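Local coordinates for protein IclR transcriptional regulator (Thermotoga maritima, PDB 1MKM) that probably binds DNA and regulates transcription as a zinc-containing member of the IclR family with a winged helix-turn-helix domain, at residues P21-V26 and K56-Y61; F78-I83 and V110-V115; R184-D189 and M198-P203. One frame throughout, in Å; residues are numbered along the deposited sequence.

Interaction 1. Residues P21-V26 and K56-Y61; sequences PGDVSV and KKDKRY
D23 carries the charged part of this contact, meeting K56 with one carboxylate oxygen and R60 with the other. K56, its chain extended beyond CG, crosses the aspartate at about a right angle and brings NZ to 2.5 Å from D23 OD1, a short salt bridge approached from above the carboxylate plane (37° out of it). D23 OD2 lies at the edge of the R60 guanidinium, near its plane, and takes two weak bonds, from R60 NE at 3.5 Å and from R60 NH2 at 3.4 Å. The two flat groups are turned 70° apart. The R60 chain bends at chi2 and chi3, and S25 N lies over the centre of one face of its guanidinium. R60 NH1 is further held by a salt bridge to E28, whose backbone N is capped by S25 OG at the start of helix 26-32.

The main chains meet in a single antiparallel bridge, the hydrogen-bonded pair V24 and Y61. Y61 N donates to V24 O at 2.6 Å; the return bond from V24 N to Y61 O is less sure.

Apolar contacts lie beside this bridge. V26 CG1 comes at the edge of the Y61 ring, in its plane, 3.2 Å from Y61 CE1, while V24 CG1 packs on Y61 CB at 3.9 Å. Helix 37-50 adds M44 against Y61.

Two cations on one carboxylate would favour an ionised D23, offsetting nearby D58, and this chemistry ties the loop after helix 6-19 to the two-stranded wing of the winged helix-turn-helix domain.

Interaction 2. Residues F78-I83 and V110-V115; sequences FNIRDI and VYIDKV
R81 and D113 mark the nearest backbone approach, CA to CA 6.8 Å, between helix 79-83 and strand 110-115, whose axes run almost parallel at 16° and pass 8.8 Å apart. With CG anti to the backbone N (chi1 -174°) and an extended chain from CG to NE, R81 reaches across to the strand. Its NH1 donates to I112 O at the guanidinium edge; the modelled 2.4 Å between R81 NH1 and I112 O is doubtfully short, and the bond is bent. D113 OD2 lies instead over one guanidinium face, 3.2 Å from R81 NH1, so this salt bridge is one of charges alone, with no N-H aimed at the oxygen. A water donates to both R81 O and D113 OD2, and H85 ND1 of the same helix also bonds to D113 OD2. An alanine in place of R81 would probably leave D113 without this cationic neighbour and take away the arginine N-H modelled, doubtfully close, at the I112 carbonyl.

Beside the polar group, I112 splits its branches between two partners: CG2 meets F78 CD1 obliquely at 3.9 Å, and CD1 touches I80 CG2, the two isoleucines crossing at about a right angle. L103 of strand 98-105 backs both F78 and I112. That consecutive I112 and D113 both point at the helix reflects a classic beta bulge, the two facing L101 on the adjacent antiparallel strand.

Interaction 3. Residues R184-D189 and M198-P203; sequences RGYAVD and MCVGVP
D189 and C199 stand side by side on one face of an antiparallel hairpin, with D189 OD2 3.7 Å from C199 SG. D189 holds CG anti to its backbone N (chi1 164°), on the side of the sheet where C199 also projects. Both residues are zinc-binding in this protein, and the C199 side chain is about 3 Å from a bound zinc ion. The other carboxylate oxygen, D189 OD1, takes the backbone N-H groups of E192 and N193 in the connection between the two strands, which probably fixes the rotation of the group. A187 lies on this same face, opposite G201, which brings no side chain to meet it.

V188 and V200 form a non-hydrogen-bonded pair on the other face, with V188 CG2 and V200 CG2 4.5 Å apart. Y186 touches V200 and V202: Y186 CB rests on V202 CG2 at 3.6 Å, and the ring approaches the other valine obliquely, Y186 CD2 lying 4.2 Å from V200 CG1. R184 CB covers part of one face of that ring, toward the rim. At the far end M198 CG lies 3.4 Å from D189 O.

The backbone fixes this register. A187 N donates to G201 O at 2.8 Å, and G201 N returns to A187 O at 3.1 Å.

G185, with positive phi, leads from helix 171-184 into strand 187-190, the outermost strand on this side of the sheet within the chain. Strand 197-205 lies between it and strand 211-220. Helix 226-246 packs on Y186, V200 and V202, while helix 137-143 touches C199 through A137 and P203 through S141.

How the interactions relate
The three contacts follow one another along the chain without touching. Interaction 1 belongs to the winged-helix part and lies well away from the others: its centre is 33 Å from that of interaction 2 and 45 Å from that of interaction 3, on the opposite side of the chain's centre from the latter. Interactions 2 and 3 share the C-terminal domain and one antiparallel sheet, in which strands 98-105 and 211-220 separate 108-115 from 197-205; their nearest atoms are about 7 Å apart. Interaction 3 holds the zinc-binding pair D189 and C199, whereas the I112 side chain of interaction 2 is about 13 Å from a bound zinc ion.

Interaction 1. Residues P21-V26 and K56-Y61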
ATOM      1  N   PRO B  21       8.590 -16.659  -3.652  1.00 71.20           N
ATOM      2  CA  PRO B  21       7.782 -15.444  -3.774  1.00 68.73           C
ATOM      3  C   PRO B  21       6.328 -15.829  -3.507  1.00 74.51           C
ATOM      4  O   PRO B  21       5.788 -16.714  -4.167  1.00 83.70           O
ATOM      5  CB  PRO B  21       8.006 -15.032  -5.224  1.00 74.94           C
ATOM      6  CG  PRO B  21       9.397 -15.524  -5.503  1.00 83.02           C
ATOM      7  CD  PRO B  21       9.364 -16.900  -4.883  1.00 75.48           C
ATOM      8  N   GLY B  22       5.691 -15.177  -2.542  1.00 70.64           N
ATOM      9  CA  GLY B  22       4.312 -15.522  -2.238  1.00 73.15           C
ATOM     10  C   GLY B  22       4.207 -16.539  -1.108  1.00 66.25           C
ATOM     11  O   GLY B  22       4.965 -16.464  -0.137  1.00 65.15           O
ATOM     12  N   ASP B  23       3.274 -17.485  -1.217  1.00 62.27           N
ATOM     13  CA  ASP B  23       3.096 -18.499  -0.168  1.00 68.77           C
ATOM     14  C   ASP B  23       3.022 -19.936  -0.685  1.00 63.34           C
ATOM     15  O   ASP B  23       3.155 -20.179  -1.885  1.00 65.08           O
ATOM     16  CB  ASP B  23       1.842 -18.192   0.643  1.00 65.09           C
ATOM     17  CG  ASP B  23       0.610 -18.163  -0.208  1.00 68.04           C
ATOM     18  OD1 ASP B  23      -0.418 -17.634   0.262  1.00 54.97           O
ATOM     19  OD2 ASP B  23       0.682 -18.675  -1.348  1.00 65.82           O
ATOM     20  N   VAL B  24       2.796 -20.880   0.226  1.00 60.42           N
ATOM     21  CA  VAL B  24       2.737 -22.291  -0.142  1.00 60.01           C
ATOM     22  C   VAL B  24       1.779 -23.107   0.747  1.00 58.53           C
ATOM     23  O   VAL B  24       1.711 -22.900   1.957  1.00 60.50           O
ATOM     24  CB  VAL B  24       4.158 -22.920  -0.058  1.00 52.11           C
ATOM     25  CG1 VAL B  24       4.546 -23.119   1.387  1.00 43.34           C
ATOM     26  CG2 VAL B  24       4.211 -24.231  -0.816  1.00 54.58           C
ATOM     27  N   SER B  25       1.063 -24.049   0.137  1.00 66.98           N
ATOM     28  CA  SER B  25       0.110 -24.907   0.851  1.00 66.00           C
ATOM     29  C   SER B  25       0.771 -26.206   1.269  1.00 64.61           C
ATOM     30  O   SER B  25       1.763 -26.616   0.669  1.00 71.69           O
ATOM     31  CB  SER B  25      -1.064 -25.262  -0.051  1.00 65.88           C
ATOM     32  OG  SER B  25      -0.630 -26.098  -1.114  1.00 57.69           O
ATOM     33  N   VAL B  26       0.215 -26.857   2.287  1.00 61.64           N
ATOM     34  CA  VAL B  26       0.758 -28.128   2.748  1.00 65.77           C
ATOM     35  C   VAL B  26       0.822 -29.054   1.542  1.00 63.05           C
ATOM     36  O   VAL B  26       1.802 -29.772   1.339  1.00 62.12           O
ATOM     37  CB  VAL B  26      -0.143 -28.789   3.819  1.00 78.18           C
ATOM     38  CG1 VAL B  26      -0.336 -27.856   4.991  1.00 92.74           C
ATOM     39  CG2 VAL B  26      -1.489 -29.154   3.222  1.00 81.84           C
ATOM     40  N   LYS B  56      -1.624 -18.898   7.158  1.00 50.67           N
ATOM     41  CA  LYS B  56      -2.712 -17.999   6.794  1.00 62.14           C
ATOM     42  C   LYS B  56      -4.094 -18.565   7.103  1.00 69.40           C
ATOM     43  O   LYS B  56      -4.264 -19.777   7.299  1.00 64.66           O
ATOM     44  CB  LYS B  56      -2.655 -17.683   5.295  1.00 65.44           C
ATOM     45  CG  LYS B  56      -1.381 -17.013   4.804  1.00 60.31           C
ATOM     46  CD  LYS B  56      -1.475 -16.737   3.305  1.00 63.96           C
ATOM     47  CE  LYS B  56      -0.294 -15.916   2.807  1.00 70.09           C
ATOM     48  NZ  LYS B  56      -0.489 -15.401   1.420  1.00 68.05           N
ATOM     49  N   LYS B  57      -5.084 -17.675   7.129  1.00 76.96           N
ATOM     50  CA  LYS B  57      -6.456 -18.079   7.392  1.00 74.62           C
ATOM     51  C   LYS B  57      -6.819 -19.093   6.313  1.00 70.17           C
ATOM     52  O   LYS B  57      -7.544 -20.051   6.566  1.00 65.67           O
ATOM     53  CB  LYS B  57      -7.392 -16.869   7.337  1.00 73.31           C
ATOM     54  CG  LYS B  57      -8.446 -16.879   8.437  1.00 81.38           C
ATOM     55  CD  LYS B  57      -9.240 -15.576   8.506  1.00 83.31           C
ATOM     56  CE  LYS B  57     -10.196 -15.426   7.330  1.00 83.14           C
ATOM     57  NZ  LYS B  57     -11.204 -16.520   7.283  1.00 86.90           N
ATOM     58  N   ASP B  58      -6.286 -18.885   5.112  1.00 61.96           N
ATOM     59  CA  ASP B  58      -6.533 -19.791   3.997  1.00 64.66           C
ATOM     60  C   ASP B  58      -5.652 -21.037   4.058  1.00 58.77           C
ATOM     61  O   ASP B  58      -5.538 -21.774   3.078  1.00 51.89           O
ATOM     62  CB  ASP B  58      -6.309 -19.062   2.672  1.00 75.98           C
ATOM     63  CG  ASP B  58      -5.137 -18.110   2.727  1.00 91.94           C
ATOM     64  OD1 ASP B  58      -5.236 -17.089   3.444  1.00 94.27           O
ATOM     65  OD2 ASP B  58      -4.118 -18.385   2.058  1.00 96.43           O
ATOM     66  N   LYS B  59      -5.037 -21.263   5.215  1.00 56.15           N
ATOM     67  CA  LYS B  59      -4.159 -22.408   5.430  1.00 63.69           C
ATOM     68  C   LYS B  59      -2.887 -22.482   4.565  1.00 64.40           C
ATOM     69  O   LYS B  59      -2.175 -23.494   4.578  1.00 61.95           O
ATOM     70  CB  LYS B  59      -4.959 -23.707   5.312  1.00 67.87           C
ATOM     71  CG  LYS B  59      -5.820 -23.992   6.542  1.00 71.41           C
ATOM     72  CD  LYS B  59      -6.365 -25.413   6.536  1.00 82.82           C
ATOM     73  CE  LYS B  59      -7.039 -25.752   7.857  1.00 88.10           C
ATOM     74  NZ  LYS B  59      -7.570 -27.143   7.889  1.00 73.41           N
ATOM     75  N   ARG B  60      -2.606 -21.411   3.822  1.00 66.61           N
ATOM     76  CA  ARG B  60      -1.404 -21.330   2.992  1.00 65.68           C
ATOM     77  C   ARG B  60      -0.310 -20.804   3.923  1.00 63.11           C
ATOM     78  O   ARG B  60      -0.607 -20.129   4.912  1.00 57.97           O
ATOM     79  CB  ARG B  60      -1.611 -20.363   1.828  1.00 68.17           C
ATOM     80  CG  ARG B  60      -2.828 -20.672   0.982  1.00 78.59           C
ATOM     81  CD  ARG B  60      -2.547 -21.747  -0.033  1.00 68.08           C
ATOM     82  NE  ARG B  60      -1.627 -21.263  -1.051  1.00 69.70           N
ATOM     83  CZ  ARG B  60      -1.312 -21.943  -2.145  1.00 71.53           C
ATOM     84  NH1 ARG B  60      -1.850 -23.139  -2.359  1.00 73.83           N
ATOM     85  NH2 ARG B  60      -0.460 -21.430  -3.024  1.00 63.43           N
ATOM     86  N   TYR B  61       0.948 -21.091   3.592  1.00 54.90           N
ATOM     87  CA  TYR B  61       2.079 -20.704   4.431  1.00 50.95           C
ATOM     88  C   TYR B  61       2.987 -19.554   3.971  1.00 53.52           C
ATOM     89  O   TYR B  61       3.331 -19.426   2.801  1.00 42.54           O
ATOM     90  CB  TYR B  61       2.962 -21.923   4.689  1.00 54.87           C
ATOM     91  CG  TYR B  61       2.329 -23.008   5.537  1.00 49.57           C
ATOM     92  CD1 TYR B  61       1.563 -24.022   4.957  1.00 47.84           C
ATOM     93  CD2 TYR B  61       2.531 -23.038   6.914  1.00 47.51           C
ATOM     94  CE1 TYR B  61       1.020 -25.048   5.740  1.00 53.36           C
ATOM     95  CE2 TYR B  61       1.996 -24.053   7.702  1.00 53.21           C
ATOM     96  CZ  TYR B  61       1.249 -25.054   7.110  1.00 42.37           C
ATOM     97  OH  TYR B  61       0.762 -26.067   7.891  1.00 58.11           O
TER

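Interaction 2. Residues F78-I83 and V110-V115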
ATOM      1  N   PHE B  78      28.118  -8.363  16.857  1.00 47.62           N
ATOM      2  CA  PHE B  78      29.202  -7.538  16.316  1.00 60.38           C
ATOM      3  C   PHE B  78      29.133  -6.075  16.780  1.00 54.86           C
ATOM      4  O   PHE B  78      28.584  -5.214  16.084  1.00 49.67           O
ATOM      5  CB  PHE B  78      29.176  -7.591  14.784  1.00 54.60           C
ATOM      6  CG  PHE B  78      29.127  -8.987  14.229  1.00 66.25           C
ATOM      7  CD1 PHE B  78      28.120  -9.359  13.332  1.00 70.21           C
ATOM      8  CD2 PHE B  78      30.085  -9.930  14.592  1.00 64.31           C
ATOM      9  CE1 PHE B  78      28.070 -10.654  12.807  1.00 73.66           C
ATOM     10  CE2 PHE B  78      30.045 -11.229  14.074  1.00 72.82           C
ATOM     11  CZ  PHE B  78      29.036 -11.593  13.179  1.00 73.31           C
ATOM     12  N   ASN B  79      29.707  -5.816  17.953  1.00 54.82           N
ATOM     13  CA  ASN B  79      29.724  -4.490  18.563  1.00 58.93           C
ATOM     14  C   ASN B  79      29.967  -3.376  17.543  1.00 55.37           C
ATOM     15  O   ASN B  79      29.383  -2.292  17.635  1.00 65.36           O
ATOM     16  CB  ASN B  79      30.786  -4.457  19.668  1.00 62.19           C
ATOM     17  CG  ASN B  79      32.199  -4.553  19.124  1.00 76.20           C
ATOM     18  OD1 ASN B  79      32.423  -5.073  18.030  1.00 83.94           O
ATOM     19  ND2 ASN B  79      33.165  -4.057  19.894  1.00 75.50           N
ATOM     20  N   ILE B  80      30.817  -3.654  16.565  1.00 52.07           N
ATOM     21  CA  ILE B  80      31.133  -2.690  15.521  1.00 53.83           C
ATOM     22  C   ILE B  80      29.861  -2.152  14.852  1.00 58.89           C
ATOM     23  O   ILE B  80      29.756  -0.963  14.543  1.00 59.23           O
ATOM     24  CB  ILE B  80      32.027  -3.336  14.430  1.00 49.57           C
ATOM     25  CG1 ILE B  80      32.539  -2.262  13.468  1.00 53.90           C
ATOM     26  CG2 ILE B  80      31.215  -4.362  13.623  1.00 47.30           C
ATOM     27  CD1 ILE B  80      33.341  -2.818  12.321  1.00 44.42           C
ATOM     28  N   ARG B  81      28.894  -3.031  14.629  1.00 59.67           N
ATOM     29  CA  ARG B  81      27.654  -2.649  13.968  1.00 57.56           C
ATOM     30  C   ARG B  81      26.987  -1.437  14.622  1.00 63.95           C
ATOM     31  O   ARG B  81      26.648  -0.458  13.948  1.00 66.20           O
ATOM     32  CB  ARG B  81      26.688  -3.842  13.939  1.00 36.77           C
ATOM     33  CG  ARG B  81      25.434  -3.575  13.139  1.00 47.26           C
ATOM     34  CD  ARG B  81      24.484  -4.732  13.188  1.00 40.11           C
ATOM     35  NE  ARG B  81      23.138  -4.306  12.838  1.00 47.59           N
ATOM     36  CZ  ARG B  81      22.739  -4.001  11.606  1.00 49.76           C
ATOM     37  NH1 ARG B  81      23.582  -4.074  10.583  1.00 47.39           N
ATOM     38  NH2 ARG B  81      21.489  -3.620  11.392  1.00 55.05           N
ATOM     39  N   ASP B  82      26.800  -1.498  15.935  1.00 71.27           N
ATOM     40  CA  ASP B  82      26.175  -0.396  16.660  1.00 72.70           C
ATOM     41  C   ASP B  82      27.114   0.793  16.790  1.00 65.63           C
ATOM     42  O   ASP B  82      26.676   1.936  16.919  1.00 62.74           O
ATOM     43  CB  ASP B  82      25.732  -0.870  18.047  1.00 74.78           C
ATOM     44  CG  ASP B  82      24.384  -1.545  18.015  1.00 78.82           C
ATOM     45  OD1 ASP B  82      23.367  -0.845  18.202  1.00 82.43           O
ATOM     46  OD2 ASP B  82      24.339  -2.770  17.784  1.00 95.29           O
ATOM     47  N   ILE B  83      28.409   0.514  16.759  1.00 60.82           N
ATOM     48  CA  ILE B  83      29.415   1.557  16.858  1.00 56.66           C
ATOM     49  C   ILE B  83      29.472   2.362  15.561  1.00 64.29           C
ATOM     50  O   ILE B  83      29.854   3.536  15.556  1.00 67.85           O
ATOM     51  CB  ILE B  83      30.795   0.938  17.120  1.00 52.97           C
ATOM     52  CG1 ILE B  83      30.957   0.641  18.603  1.00 51.49           C
ATOM     53  CG2 ILE B  83      31.904   1.854  16.643  1.00 61.80           C
ATOM     54  CD1 ILE B  83      32.317   0.100  18.935  1.00 49.95           C
ATOM     55  N   VAL B 110      31.754 -10.286   5.029  1.00 54.42           N
ATOM     56  CA  VAL B 110      30.314 -10.450   5.177  1.00 58.49           C
ATOM     57  C   VAL B 110      29.628  -9.099   5.358  1.00 48.00           C
ATOM     58  O   VAL B 110      30.081  -8.251   6.126  1.00 56.82           O
ATOM     59  CB  VAL B 110      29.926 -11.311   6.409  1.00 43.01           C
ATOM     60  CG1 VAL B 110      28.450 -11.616   6.331  1.00 40.11           C
ATOM     61  CG2 VAL B 110      30.740 -12.580   6.478  1.00 51.09           C
ATOM     62  N   TYR B 111      28.532  -8.897   4.652  1.00 44.38           N
ATOM     63  CA  TYR B 111      27.795  -7.652   4.795  1.00 42.67           C
ATOM     64  C   TYR B 111      27.110  -7.654   6.162  1.00 51.31           C
ATOM     65  O   TYR B 111      26.245  -8.485   6.440  1.00 58.18           O
ATOM     66  CB  TYR B 111      26.777  -7.537   3.682  1.00 42.64           C
ATOM     67  CG  TYR B 111      27.386  -7.129   2.369  1.00 36.56           C
ATOM     68  CD1 TYR B 111      27.111  -7.835   1.206  1.00 39.81           C
ATOM     69  CD2 TYR B 111      28.221  -6.010   2.283  1.00 46.28           C
ATOM     70  CE1 TYR B 111      27.647  -7.431  -0.019  1.00 43.12           C
ATOM     71  CE2 TYR B 111      28.763  -5.608   1.072  1.00 34.95           C
ATOM     72  CZ  TYR B 111      28.473  -6.323  -0.068  1.00 35.81           C
ATOM     73  OH  TYR B 111      29.026  -5.949  -1.266  1.00 48.52           O
ATOM     74  N   ILE B 112      27.516  -6.738   7.029  1.00 54.18           N
ATOM     75  CA  ILE B 112      26.938  -6.687   8.356  1.00 56.88           C
ATOM     76  C   ILE B 112      26.068  -5.467   8.590  1.00 45.46           C
ATOM     77  O   ILE B 112      25.473  -5.322   9.654  1.00 54.23           O
ATOM     78  CB  ILE B 112      28.041  -6.784   9.434  1.00 62.27           C
ATOM     79  CG1 ILE B 112      29.228  -5.893   9.051  1.00 55.82           C
ATOM     80  CG2 ILE B 112      28.486  -8.241   9.582  1.00 43.85           C
ATOM     81  CD1 ILE B 112      30.252  -5.741  10.142  1.00 51.30           C
ATOM     82  N   ASP B 113      26.000  -4.592   7.594  1.00 44.75           N
ATOM     83  CA  ASP B 113      25.158  -3.400   7.652  1.00 33.91           C
ATOM     84  C   ASP B 113      25.141  -2.718   6.287  1.00 41.23           C
ATOM     85  O   ASP B 113      26.119  -2.770   5.539  1.00 47.74           O
ATOM     86  CB  ASP B 113      25.661  -2.409   8.704  1.00 57.11           C
ATOM     87  CG  ASP B 113      24.562  -1.468   9.194  1.00 56.57           C
ATOM     88  OD1 ASP B 113      23.633  -1.168   8.421  1.00 50.52           O
ATOM     89  OD2 ASP B 113      24.627  -1.021  10.358  1.00 67.80           O
ATOM     90  N   LYS B 114      24.026  -2.089   5.951  1.00 39.72           N
ATOM     91  CA  LYS B 114      23.924  -1.403   4.676  1.00 37.05           C
ATOM     92  C   LYS B 114      22.872  -0.300   4.751  1.00 39.37           C
ATOM     93  O   LYS B 114      21.752  -0.516   5.231  1.00 42.79           O
ATOM     94  CB  LYS B 114      23.568  -2.406   3.556  1.00 25.38           C
ATOM     95  CG  LYS B 114      23.358  -1.793   2.170  1.00 23.14           C
ATOM     96  CD  LYS B 114      22.588  -2.753   1.267  1.00 26.97           C
ATOM     97  CE  LYS B 114      22.575  -2.287  -0.180  1.00 32.38           C
ATOM     98  NZ  LYS B 114      21.780  -3.188  -1.069  1.00 31.18           N
ATOM     99  N   VAL B 115      23.245   0.894   4.303  1.00 46.28           N
ATOM    100  CA  VAL B 115      22.307   2.014   4.276  1.00 38.88           C
ATOM    101  C   VAL B 115      22.005   2.300   2.816  1.00 38.47           C
ATOM    102  O   VAL B 115      22.887   2.735   2.080  1.00 41.22           O
ATOM    103  CB  VAL B 115      22.895   3.310   4.863  1.00 29.68           C
ATOM    104  CG1 VAL B 115      21.958   4.484   4.539  1.00 36.55           C
ATOM    105  CG2 VAL B 115      23.084   3.188   6.345  1.00 31.29           C
TER
HETATM  106  O   HOH W   1      26.924  -0.572  11.266  1.00 55.58           O

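Interaction 3. Residues R184-D189 and M198-P203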
ATOM      1  N   ARG B 184      47.401   5.673  -0.832  1.00 90.29           N
ATOM      2  CA  ARG B 184      46.268   6.584  -0.735  1.00 87.54           C
ATOM      3  C   ARG B 184      45.602   6.492   0.631  1.00 86.33           C
ATOM      4  O   ARG B 184      45.251   7.510   1.237  1.00 78.63           O
ATOM      5  CB  ARG B 184      45.241   6.276  -1.826  1.00 91.65           C
ATOM      6  CG  ARG B 184      45.759   6.469  -3.243  1.00 97.15           C
ATOM      7  CD  ARG B 184      44.622   6.438  -4.256  1.00 96.74           C
ATOM      8  NE  ARG B 184      43.870   5.190  -4.199  1.00101.57           N
ATOM      9  CZ  ARG B 184      44.399   3.990  -4.410  1.00107.69           C
ATOM     10  NH1 ARG B 184      45.691   3.874  -4.693  1.00107.91           N
ATOM     11  NH2 ARG B 184      43.639   2.903  -4.338  1.00114.13           N
ATOM     12  N   GLY B 185      45.447   5.261   1.114  1.00 84.07           N
ATOM     13  CA  GLY B 185      44.811   5.030   2.396  1.00 77.56           C
ATOM     14  C   GLY B 185      43.398   4.511   2.187  1.00 76.18           C
ATOM     15  O   GLY B 185      42.621   4.412   3.131  1.00 77.06           O
ATOM     16  N   TYR B 186      43.067   4.191   0.938  1.00 60.22           N
ATOM     17  CA  TYR B 186      41.750   3.672   0.578  1.00 67.99           C
ATOM     18  C   TYR B 186      41.823   2.941  -0.760  1.00 69.01           C
ATOM     19  O   TYR B 186      42.852   2.978  -1.434  1.00 69.99           O
ATOM     20  CB  TYR B 186      40.724   4.806   0.474  1.00 55.24           C
ATOM     21  CG  TYR B 186      41.073   5.864  -0.547  1.00 69.08           C
ATOM     22  CD1 TYR B 186      41.816   6.993  -0.186  1.00 75.75           C
ATOM     23  CD2 TYR B 186      40.680   5.730  -1.879  1.00 70.10           C
ATOM     24  CE1 TYR B 186      42.157   7.964  -1.124  1.00 77.15           C
ATOM     25  CE2 TYR B 186      41.015   6.690  -2.827  1.00 78.18           C
ATOM     26  CZ  TYR B 186      41.754   7.806  -2.442  1.00 82.43           C
ATOM     27  OH  TYR B 186      42.083   8.760  -3.371  1.00 71.05           O
ATOM     28  N   ALA B 187      40.729   2.291  -1.149  1.00 70.11           N
ATOM     29  CA  ALA B 187      40.689   1.564  -2.413  1.00 64.67           C
ATOM     30  C   ALA B 187      39.600   2.060  -3.343  1.00 70.76           C
ATOM     31  O   ALA B 187      38.761   2.879  -2.962  1.00 80.02           O
ATOM     32  CB  ALA B 187      40.495   0.095  -2.158  1.00 72.78           C
ATOM     33  N   VAL B 188      39.624   1.552  -4.570  1.00 63.01           N
ATOM     34  CA  VAL B 188      38.643   1.913  -5.578  1.00 56.99           C
ATOM     35  C   VAL B 188      38.321   0.684  -6.412  1.00 66.44           C
ATOM     36  O   VAL B 188      39.224  -0.048  -6.818  1.00 68.61           O
ATOM     37  CB  VAL B 188      39.175   3.010  -6.520  1.00 60.32           C
ATOM     38  CG1 VAL B 188      38.191   3.250  -7.645  1.00 48.18           C
ATOM     39  CG2 VAL B 188      39.428   4.301  -5.741  1.00 64.10           C
ATOM     40  N   ASP B 189      37.033   0.452  -6.657  1.00 67.96           N
ATOM     41  CA  ASP B 189      36.606  -0.685  -7.458  1.00 67.95           C
ATOM     42  C   ASP B 189      36.117  -0.210  -8.812  1.00 73.47           C
ATOM     43  O   ASP B 189      34.936   0.086  -8.991  1.00 74.55           O
ATOM     44  CB  ASP B 189      35.488  -1.469  -6.759  1.00 65.78           C
ATOM     45  CG  ASP B 189      34.761  -2.412  -7.710  1.00 66.85           C
ATOM     46  OD1 ASP B 189      35.397  -2.844  -8.688  1.00 71.64           O
ATOM     47  OD2 ASP B 189      33.571  -2.733  -7.494  1.00 53.96           O
ATOM     48  N   MET B 198      30.835   1.061  -9.179  1.00 50.16           N
ATOM     49  CA  MET B 198      32.181   1.400  -8.723  1.00 50.05           C
ATOM     50  C   MET B 198      32.051   1.720  -7.238  1.00 44.58           C
ATOM     51  O   MET B 198      30.973   2.081  -6.785  1.00 49.89           O
ATOM     52  CB  MET B 198      32.734   2.617  -9.472  1.00 57.35           C
ATOM     53  CG  MET B 198      33.154   2.322 -10.902  1.00 59.36           C
ATOM     54  SD  MET B 198      33.655   3.795 -11.813  1.00 65.80           S
ATOM     55  CE  MET B 198      34.929   4.443 -10.737  1.00 47.94           C
ATOM     56  N   CYS B 199      33.134   1.597  -6.482  1.00 54.40           N
ATOM     57  CA  CYS B 199      33.075   1.864  -5.048  1.00 52.17           C
ATOM     58  C   CYS B 199      34.346   2.530  -4.542  1.00 59.56           C
ATOM     59  O   CYS B 199      35.340   2.616  -5.252  1.00 61.59           O
ATOM     60  CB  CYS B 199      32.888   0.549  -4.283  1.00 50.08           C
ATOM     61  SG  CYS B 199      31.725  -0.620  -5.032  1.00 58.22           S
ATOM     62  N   VAL B 200      34.298   3.005  -3.306  1.00 56.25           N
ATOM     63  CA  VAL B 200      35.452   3.603  -2.662  1.00 57.99           C
ATOM     64  C   VAL B 200      35.415   3.046  -1.244  1.00 55.21           C
ATOM     65  O   VAL B 200      34.372   3.082  -0.594  1.00 51.10           O
ATOM     66  CB  VAL B 200      35.370   5.150  -2.624  1.00 53.43           C
ATOM     67  CG1 VAL B 200      36.461   5.696  -1.725  1.00 44.80           C
ATOM     68  CG2 VAL B 200      35.531   5.716  -4.025  1.00 45.97           C
ATOM     69  N   GLY B 201      36.538   2.516  -0.769  1.00 62.54           N
ATOM     70  CA  GLY B 201      36.549   1.940   0.559  1.00 56.01           C
ATOM     71  C   GLY B 201      37.755   2.262   1.413  1.00 73.65           C
ATOM     72  O   GLY B 201      38.841   2.539   0.904  1.00 68.69           O
ATOM     73  N   VAL B 202      37.544   2.201   2.726  1.00 80.09           N
ATOM     74  CA  VAL B 202      38.560   2.475   3.738  1.00 82.40           C
ATOM     75  C   VAL B 202      38.412   1.414   4.839  1.00 85.01           C
ATOM     76  O   VAL B 202      37.304   0.938   5.096  1.00 88.92           O
ATOM     77  CB  VAL B 202      38.341   3.879   4.352  1.00 78.04           C
ATOM     78  CG1 VAL B 202      39.378   4.165   5.416  1.00 87.32           C
ATOM     79  CG2 VAL B 202      38.394   4.928   3.266  1.00 79.63           C
ATOM     80  N   PRO B 203      39.521   1.022   5.495  1.00 82.56           N
ATOM     81  CA  PRO B 203      39.473   0.010   6.562  1.00 80.67           C
ATOM     82  C   PRO B 203      39.026   0.527   7.927  1.00 74.48           C
ATOM     83  O   PRO B 203      38.836   1.723   8.127  1.00 84.22           O
ATOM     84  CB  PRO B 203      40.911  -0.511   6.621  1.00 74.73           C
ATOM     85  CG  PRO B 203      41.483  -0.159   5.289  1.00 84.12           C
ATOM     86  CD  PRO B 203      40.906   1.207   5.041  1.00 83.66           C
TER